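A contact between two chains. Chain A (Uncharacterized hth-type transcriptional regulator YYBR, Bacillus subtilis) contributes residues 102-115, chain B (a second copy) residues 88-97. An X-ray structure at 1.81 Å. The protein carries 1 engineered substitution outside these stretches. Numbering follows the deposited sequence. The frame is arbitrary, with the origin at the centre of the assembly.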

ATOM      1  N   GLU A 102      -6.682  -5.032  -9.540  1.00 26.80           N
ATOM      2  CA  GLU A 102      -7.748  -5.994  -9.770  1.00 28.02           C
ATOM      3  C   GLU A 102      -8.706  -6.112  -8.578  1.00 28.43           C
ATOM      4  O   GLU A 102      -9.904  -6.222  -8.747  1.00 27.65           O
ATOM      5  CB  GLU A 102      -7.150  -7.340 -10.155  1.00 28.65           C
ATOM      6  CG  GLU A 102      -6.492  -7.292 -11.530  1.00 30.53           C
ATOM      7  CD  GLU A 102      -5.617  -8.492 -11.838  1.00 30.85           C
ATOM      8  OE1 GLU A 102      -5.590  -9.465 -11.040  1.00 34.53           O
ATOM      9  OE2 GLU A 102      -4.898  -8.436 -12.847  1.00 31.45           O
ATOM     10  N   TRP A 103      -8.167  -6.091  -7.378  1.00 26.77           N
ATOM     11  CA  TRP A 103      -8.961  -6.160  -6.166  1.00 26.92           C
ATOM     12  C   TRP A 103      -9.827  -4.917  -6.030  1.00 27.77           C
ATOM     13  O   TRP A 103     -11.013  -5.007  -5.713  1.00 27.70           O
ATOM     14  CB  TRP A 103      -8.019  -6.316  -4.952  1.00 24.48           C
ATOM     15  CG  TRP A 103      -8.761  -6.605  -3.666  1.00 25.82           C
ATOM     16  CD1 TRP A 103      -9.026  -7.863  -3.098  1.00 27.18           C
ATOM     17  CD2 TRP A 103      -9.409  -5.639  -2.768  1.00 26.21           C
ATOM     18  NE1 TRP A 103      -9.782  -7.732  -1.932  1.00 27.57           N
ATOM     19  CE2 TRP A 103     -10.033  -6.422  -1.686  1.00 27.74           C
ATOM     20  CE3 TRP A 103      -9.571  -4.256  -2.775  1.00 26.77           C
ATOM     21  CZ2 TRP A 103     -10.733  -5.818  -0.648  1.00 29.28           C
ATOM     22  CZ3 TRP A 103     -10.270  -3.652  -1.714  1.00 28.75           C
ATOM     23  CH2 TRP A 103     -10.850  -4.423  -0.679  1.00 28.37           C
ATOM     24  N   GLY A 104      -9.240  -3.746  -6.266  1.00 27.93           N
ATOM     25  CA  GLY A 104      -9.966  -2.486  -6.169  1.00 29.76           C
ATOM     26  C   GLY A 104     -11.109  -2.402  -7.178  1.00 32.17           C
ATOM     27  O   GLY A 104     -12.199  -1.959  -6.832  1.00 35.42           O
ATOM     28  N   GLU A 105     -10.868  -2.820  -8.419  1.00 32.23           N
ATOM     29  CA  GLU A 105     -11.937  -2.900  -9.428  1.00 36.86           C
ATOM     30  C   GLU A 105     -13.018  -3.885  -9.017  1.00 36.40           C
ATOM     31  O   GLU A 105     -14.201  -3.552  -9.077  1.00 37.64           O
ATOM     32  CB  GLU A 105     -11.386  -3.340 -10.775  1.00 39.68           C
ATOM     33  CG  GLU A 105     -10.488  -2.314 -11.440  1.00 41.44           C
ATOM     34  CD  GLU A 105      -9.822  -2.843 -12.681  1.00 43.23           C
ATOM     35  OE1 GLU A 105      -9.464  -4.045 -12.752  1.00 49.31           O
ATOM     36  OE2 GLU A 105      -9.607  -2.044 -13.579  1.00 48.82           O
ATOM     37  N   SER A 106     -12.614  -5.083  -8.615  1.00 33.90           N
ATOM     38  CA  SER A 106     -13.554  -6.151  -8.282  1.00 36.50           C
ATOM     39  C   SER A 106     -14.405  -5.870  -7.060  1.00 36.93           C
ATOM     40  O   SER A 106     -15.566  -6.289  -7.016  1.00 40.25           O
ATOM     41  CB  SER A 106     -12.822  -7.465  -8.039  1.00 36.65           C
ATOM     42  OG  SER A 106     -12.587  -8.124  -9.255  1.00 43.40           O
ATOM     43  N   ASN A 107     -13.825  -5.190  -6.066  1.00 35.28           N
ATOM     44  CA  ASN A 107     -14.442  -5.036  -4.759  1.00 36.05           C
ATOM     45  C   ASN A 107     -14.883  -3.624  -4.411  1.00 39.61           C
ATOM     46  O   ASN A 107     -15.379  -3.390  -3.302  1.00 41.13           O
ATOM     47  CB  ASN A 107     -13.524  -5.611  -3.700  1.00 32.58           C
ATOM     48  CG  ASN A 107     -13.344  -7.109  -3.877  1.00 33.44           C
ATOM     49  OD1 ASN A 107     -14.327  -7.842  -3.837  1.00 34.81           O
ATOM     50  ND2 ASN A 107     -12.141  -7.554  -4.167  1.00 30.89           N
ATOM     51  N   ARG A 108     -14.750  -2.707  -5.373  1.00 43.11           N
ATOM     52  CA  ARG A 108     -15.183  -1.316  -5.227  1.00 47.55           C
ATOM     53  C   ARG A 108     -16.606  -1.203  -4.670  1.00 49.27           C
ATOM     54  O   ARG A 108     -16.818  -0.498  -3.689  1.00 50.02           O
ATOM     55  CB  ARG A 108     -15.072  -0.601  -6.592  1.00 52.65           C
ATOM     56  CG  ARG A 108     -15.548   0.845  -6.635  1.00 60.20           C
ATOM     57  CD  ARG A 108     -15.438   1.433  -8.043  1.00 66.01           C
ATOM     58  NE  ARG A 108     -16.466   0.913  -8.966  1.00 71.36           N
ATOM     59  CZ  ARG A 108     -16.313  -0.095  -9.843  1.00 71.01           C
ATOM     60  NH1 ARG A 108     -15.158  -0.752  -9.971  1.00 66.14           N
ATOM     61  NH2 ARG A 108     -17.343  -0.463 -10.606  1.00 72.71           N
ATOM     62  N   ASP A 109     -17.564  -1.899  -5.296  1.00 50.61           N
ATOM     63  CA  ASP A 109     -18.990  -1.869  -4.884  1.00 54.02           C
ATOM     64  C   ASP A 109     -19.229  -2.322  -3.446  1.00 50.81           C
ATOM     65  O   ASP A 109     -19.853  -1.614  -2.659  1.00 53.57           O
ATOM     66  CB  ASP A 109     -19.841  -2.764  -5.786  1.00 57.82           C
ATOM     67  CG  ASP A 109     -19.848  -2.310  -7.230  1.00 61.97           C
ATOM     68  OD1 ASP A 109     -19.147  -1.337  -7.554  1.00 66.68           O
ATOM     69  OD2 ASP A 109     -20.565  -2.930  -8.042  1.00 64.88           O
ATOM     70  N   VAL A 110     -18.752  -3.514  -3.108  1.00 46.86           N
ATOM     71  CA  VAL A 110     -18.910  -4.031  -1.744  1.00 45.83           C
ATOM     72  C   VAL A 110     -18.313  -3.098  -0.707  1.00 44.34           C
ATOM     73  O   VAL A 110     -18.893  -2.892   0.356  1.00 45.57           O
ATOM     74  CB  VAL A 110     -18.314  -5.442  -1.587  1.00 43.72           C
ATOM     75  CG1 VAL A 110     -18.240  -5.821  -0.113  1.00 43.65           C
ATOM     76  CG2 VAL A 110     -19.180  -6.448  -2.333  1.00 46.48           C
ATOM     77  N   LEU A 111     -17.152  -2.526  -1.018  1.00 43.15           N
ATOM     78  CA  LEU A 111     -16.435  -1.675  -0.083  1.00 44.70           C
ATOM     79  C   LEU A 111     -17.164  -0.357   0.175  1.00 48.12           C
ATOM     80  O   LEU A 111     -17.325   0.067   1.334  1.00 50.22           O
ATOM     81  CB  LEU A 111     -15.034  -1.394  -0.624  1.00 44.30           C
ATOM     82  CG  LEU A 111     -13.978  -0.897   0.355  1.00 45.39           C
ATOM     83  CD1 LEU A 111     -14.162  -1.421   1.760  1.00 45.47           C
ATOM     84  CD2 LEU A 111     -12.633  -1.342  -0.173  1.00 43.43           C
ATOM     85  N   GLU A 112     -17.625   0.276  -0.902  1.00 49.82           N
ATOM     86  CA  GLU A 112     -18.457   1.467  -0.775  1.00 55.34           C
ATOM     87  C   GLU A 112     -19.808   1.208  -0.066  1.00 55.97           C
ATOM     88  O   GLU A 112     -20.280   2.064   0.671  1.00 58.66           O
ATOM     89  CB  GLU A 112     -18.648   2.131  -2.138  1.00 58.85           C
ATOM     90  CG  GLU A 112     -17.354   2.776  -2.631  1.00 60.38           C
ATOM     91  CD  GLU A 112     -17.472   3.397  -4.012  1.00 65.48           C
ATOM     92  OE1 GLU A 112     -18.563   3.316  -4.621  1.00 68.82           O
ATOM     93  OE2 GLU A 112     -16.465   3.975  -4.488  1.00 68.74           O
ATOM     94  N   SER A 113     -20.401   0.028  -0.246  1.00 53.97           N
ATOM     95  CA  SER A 113     -21.626  -0.324   0.487  1.00 55.05           C
ATOM     96  C   SER A 113     -21.372  -0.505   2.002  1.00 54.47           C
ATOM     97  O   SER A 113     -22.251  -0.187   2.813  1.00 56.26           O
ATOM     98  CB  SER A 113     -22.320  -1.556  -0.122  1.00 54.46           C
ATOM     99  OG  SER A 113     -21.507  -2.709  -0.059  1.00 52.42           O
ATOM    100  N   TYR A 114     -20.178  -0.998   2.381  1.00 52.40           N
ATOM    101  CA  TYR A 114     -19.763  -1.034   3.806  1.00 52.42           C
ATOM    102  C   TYR A 114     -19.537   0.382   4.349  1.00 56.40           C
ATOM    103  O   TYR A 114     -19.860   0.662   5.507  1.00 58.00           O
ATOM    104  CB  TYR A 114     -18.514  -1.918   4.060  1.00 48.60           C
ATOM    105  CG  TYR A 114     -18.817  -3.403   4.253  1.00 46.86           C
ATOM    106  CD1 TYR A 114     -19.527  -3.857   5.364  1.00 48.16           C
ATOM    107  CD2 TYR A 114     -18.411  -4.341   3.316  1.00 44.29           C
ATOM    108  CE1 TYR A 114     -19.817  -5.200   5.526  1.00 47.78           C
ATOM    109  CE2 TYR A 114     -18.688  -5.683   3.474  1.00 43.96           C
ATOM    110  CZ  TYR A 114     -19.399  -6.107   4.566  1.00 46.38           C
ATOM    111  OH  TYR A 114     -19.674  -7.445   4.699  1.00 46.57           O
ATOM    112  N   ARG A 115     -19.026   1.269   3.494  1.00 58.86           N
ATOM    113  CA  ARG A 115     -18.774   2.674   3.858  1.00 64.33           C
ATOM    114  C   ARG A 115     -20.021   3.585   3.836  1.00 70.27           C
ATOM    115  O   ARG A 115     -19.899   4.809   3.854  1.00 74.85           O
ATOM    116  CB  ARG A 115     -17.667   3.262   2.957  1.00 62.52           C
ATOM    117  CG  ARG A 115     -16.273   2.755   3.272  1.00 59.80           C
ATOM    118  CD  ARG A 115     -15.191   3.488   2.477  1.00 59.56           C
ATOM    119  NE  ARG A 115     -13.860   2.871   2.618  1.00 57.13           N
ATOM    120  CZ  ARG A 115     -12.699   3.416   2.223  1.00 57.17           C
ATOM    121  NH1 ARG A 115     -12.672   4.617   1.667  1.00 60.10           N
ATOM    122  NH2 ARG A 115     -11.541   2.767   2.397  1.00 54.08           N
TER
ATOM    123  N   GLU B  88     -14.531 -12.870   5.947  1.00 27.03           N
ATOM    124  CA  GLU B  88     -14.338 -13.498   4.657  1.00 30.50           C
ATOM    125  C   GLU B  88     -13.945 -12.488   3.558  1.00 27.45           C
ATOM    126  O   GLU B  88     -13.091 -12.766   2.744  1.00 26.63           O
ATOM    127  CB  GLU B  88     -15.584 -14.316   4.257  1.00 34.52           C
ATOM    128  CG  GLU B  88     -15.738 -15.584   5.098  1.00 42.63           C
ATOM    129  CD  GLU B  88     -14.417 -16.360   5.288  1.00 49.30           C
ATOM    130  OE1 GLU B  88     -13.824 -16.828   4.276  1.00 52.76           O
ATOM    131  OE2 GLU B  88     -13.943 -16.475   6.456  1.00 54.55           O
ATOM    132  N   PHE B  89     -14.546 -11.310   3.565  1.00 26.49           N
ATOM    133  CA  PHE B  89     -14.204 -10.268   2.628  1.00 26.82           C
ATOM    134  C   PHE B  89     -12.744  -9.824   2.866  1.00 26.42           C
ATOM    135  O   PHE B  89     -11.912  -9.748   1.948  1.00 26.20           O
ATOM    136  CB  PHE B  89     -15.139  -9.100   2.855  1.00 28.77           C
ATOM    137  CG  PHE B  89     -14.926  -7.965   1.916  1.00 30.31           C
ATOM    138  CD1 PHE B  89     -14.928  -8.166   0.536  1.00 33.01           C
ATOM    139  CD2 PHE B  89     -14.726  -6.678   2.399  1.00 32.59           C
ATOM    140  CE1 PHE B  89     -14.732  -7.105  -0.341  1.00 35.66           C
ATOM    141  CE2 PHE B  89     -14.544  -5.617   1.522  1.00 34.77           C
ATOM    142  CZ  PHE B  89     -14.548  -5.823   0.156  1.00 33.83           C
ATOM    143  N   GLY B  90     -12.432  -9.576   4.122  1.00 25.51           N
ATOM    144  CA  GLY B  90     -11.036  -9.339   4.531  1.00 24.87           C
ATOM    145  C   GLY B  90      -9.993 -10.312   3.980  1.00 25.28           C
ATOM    146  O   GLY B  90      -8.934  -9.887   3.517  1.00 27.16           O
ATOM    147  N   ARG B  91     -10.269 -11.611   4.088  1.00 24.33           N
ATOM    148  CA  ARG B  91      -9.397 -12.679   3.630  1.00 25.95           C
ATOM    149  C   ARG B  91      -9.105 -12.601   2.134  1.00 25.11           C
ATOM    150  O   ARG B  91      -8.107 -13.163   1.693  1.00 23.70           O
ATOM    151  CB  ARG B  91     -10.020 -14.058   3.922  1.00 27.03           C
ATOM    152  CG  ARG B  91     -10.218 -14.407   5.384  1.00 29.47           C
ATOM    153  CD  ARG B  91      -9.106 -15.299   5.865  1.00 29.78           C
ATOM    154  NE  ARG B  91      -9.141 -15.591   7.302  1.00 29.80           N
ATOM    155  CZ  ARG B  91      -8.048 -15.937   7.976  1.00 28.65           C
ATOM    156  NH1 ARG B  91      -6.898 -16.081   7.323  1.00 30.48           N
ATOM    157  NH2 ARG B  91      -8.098 -16.197   9.261  1.00 28.50           N
ATOM    158  N   THR B  92      -9.953 -11.926   1.350  1.00 23.24           N
ATOM    159  CA  THR B  92      -9.665 -11.731  -0.095  1.00 25.87           C
ATOM    160  C   THR B  92      -8.452 -10.840  -0.350  1.00 25.04           C
ATOM    161  O   THR B  92      -7.876 -10.916  -1.430  1.00 24.86           O
ATOM    162  CB  THR B  92     -10.874 -11.217  -0.943  1.00 25.67           C
ATOM    163  OG1 THR B  92     -11.132  -9.844  -0.669  1.00 27.68           O
ATOM    164  CG2 THR B  92     -12.099 -12.055  -0.652  1.00 25.80           C
ATOM    165  N   LEU B  93      -8.062 -10.035   0.646  1.00 23.70           N
ATOM    166  CA  LEU B  93      -6.818  -9.271   0.573  1.00 24.45           C
ATOM    167  C   LEU B  93      -5.609 -10.038   1.050  1.00 24.53           C
ATOM    168  O   LEU B  93      -4.492  -9.561   0.904  1.00 21.42           O
ATOM    169  CB  LEU B  93      -6.882  -8.002   1.460  1.00 25.13           C
ATOM    170  CG  LEU B  93      -7.612  -6.767   0.999  1.00 26.82           C
ATOM    171  CD1 LEU B  93      -7.899  -5.842   2.175  1.00 27.44           C
ATOM    172  CD2 LEU B  93      -6.881  -5.982  -0.082  1.00 27.89           C
ATOM    173  N   GLU B  94      -5.793 -11.243   1.577  1.00 24.73           N
ATOM    174  CA  GLU B  94      -4.650 -12.026   2.083  1.00 24.86           C
ATOM    175  C   GLU B  94      -3.506 -12.307   1.067  1.00 23.98           C
ATOM    176  O   GLU B  94      -2.313 -12.157   1.417  1.00 23.41           O
ATOM    177  CB  GLU B  94      -5.152 -13.263   2.849  1.00 24.53           C
ATOM    178  CG  GLU B  94      -4.076 -14.283   3.162  1.00 28.73           C
ATOM    179  CD  GLU B  94      -4.584 -15.434   4.053  1.00 29.58           C
ATOM    180  OE1 GLU B  94      -5.696 -15.326   4.633  1.00 29.83           O
ATOM    181  OE2 GLU B  94      -3.830 -16.418   4.157  1.00 33.24           O
ATOM    182  N   PRO B  95      -3.832 -12.666  -0.194  1.00 23.42           N
ATOM    183  CA  PRO B  95      -2.763 -12.903  -1.177  1.00 24.39           C
ATOM    184  C   PRO B  95      -1.899 -11.697  -1.438  1.00 22.54           C
ATOM    185  O   PRO B  95      -0.665 -11.814  -1.493  1.00 23.10           O
ATOM    186  CB  PRO B  95      -3.547 -13.340  -2.443  1.00 25.67           C
ATOM    187  CG  PRO B  95      -4.760 -14.012  -1.865  1.00 25.88           C
ATOM    188  CD  PRO B  95      -5.136 -13.228  -0.646  1.00 24.61           C
ATOM    189  N   ILE B  96      -2.532 -10.540  -1.517  1.00 23.83           N
ATOM    190  CA  ILE B  96      -1.816  -9.291  -1.716  1.00 25.02           C
ATOM    191  C   ILE B  96      -0.929  -9.016  -0.476  1.00 24.14           C
ATOM    192  O   ILE B  96       0.245  -8.727  -0.628  1.00 25.50           O
ATOM    193  CB  ILE B  96      -2.774  -8.106  -1.941  1.00 24.47           C
ATOM    194  CG1 ILE B  96      -3.334  -8.129  -3.384  1.00 25.85           C
ATOM    195  CG2 ILE B  96      -2.052  -6.785  -1.590  1.00 24.70           C
ATOM    196  CD1 ILE B  96      -4.577  -7.286  -3.621  1.00 22.66           C
ATOM    197  N   VAL B  97      -1.499  -9.158   0.726  1.00 23.73           N
ATOM    198  CA  VAL B  97      -0.704  -8.934   1.969  1.00 24.49           C
ATOM    199  C   VAL B  97       0.469  -9.906   2.079  1.00 24.43           C
ATOM    200  O   VAL B  97       1.585  -9.488   2.373  1.00 22.83           O
ATOM    201  CB  VAL B  97      -1.572  -8.898   3.237  1.00 22.64           C
ATOM    202  CG1 VAL B  97      -0.704  -8.887   4.488  1.00 24.85           C
ATOM    203  CG2 VAL B  97      -2.440  -7.674   3.199  1.00 24.27           C
TER

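Interfaces between protein chains often rest on a few large aromatic side chains, each of which packs its faces against aliphatic groups while any polar atom on its rim finds a partner of its own. The contact between two copies of YYBR illustrates the principle on a small scale. Only 409 Å² is buried, both sides summed, and two residues, Phe89(B) and Trp103(A), account for most of it.

Chain A supplies a helix that runs through Tyr114(A) and is kinked where the backbone nitrogens of Asp109(A) and Val110(A) lack bonds to the preceding turn. Chain B is less regular: a weakly bonded helical segment leads into a type I turn from Arg91(B) to Glu94(B), after which the chain continues as helix. The backbones stay well apart, with the CA atoms of Trp103(A) and Leu93(B) 7.7 Å from each other and those of Val110(A) and Phe89(B) 9.0 Å, so the contact is made by side chains.

Phe89(B) is the knob. With chi1 in the t well, its ring sits among Asn107(A), Val110(A), Leu111(A) and Tyr114(A), residues that successive turns of the helix bring to one side. CG1 of Val110(A) lies over one face, 3.8 Å from the ring centroid of Phe89(B), a CH-pi arrangement that sets a methyl against the pi cloud. The ring edge meets different chemistry: OD1 of Asn107(A) is 3.6 Å from CE1 of Phe89(B), near the ring plane, where the slightly positive aromatic hydrogens suit a carbonyl oxygen. The ring of Tyr114(A) is nearly parallel to that of Phe89(B), but the two are slid apart and barely overlap.

Trp103(A), buried and also t at chi1, carries the other half of the contact. CD2 of Leu93(B) lies over its five-membered ring, 3.7 Å from the centroid, while CD1 of Ile96(B) comes within 3.8 Å of CB of Trp103(A). Its indole also touches Phe89(B), CZ2 to CZ at 3.9 Å, in an oblique aromatic pair that joins the two centres.

Such burial would be costly if the indole N-H were left unpaired. Instead, NE1 of Trp103(A) donates to OG1 of Thr92(B) at 2.8 Å and 162°, the one hydrogen bond across the stretches. That hydroxyl in turn donates to O of Phe89(B), 2.7 Å from OG1 of Thr92(B). The relay ties the polar edge of one aromatic residue to the backbone of the other.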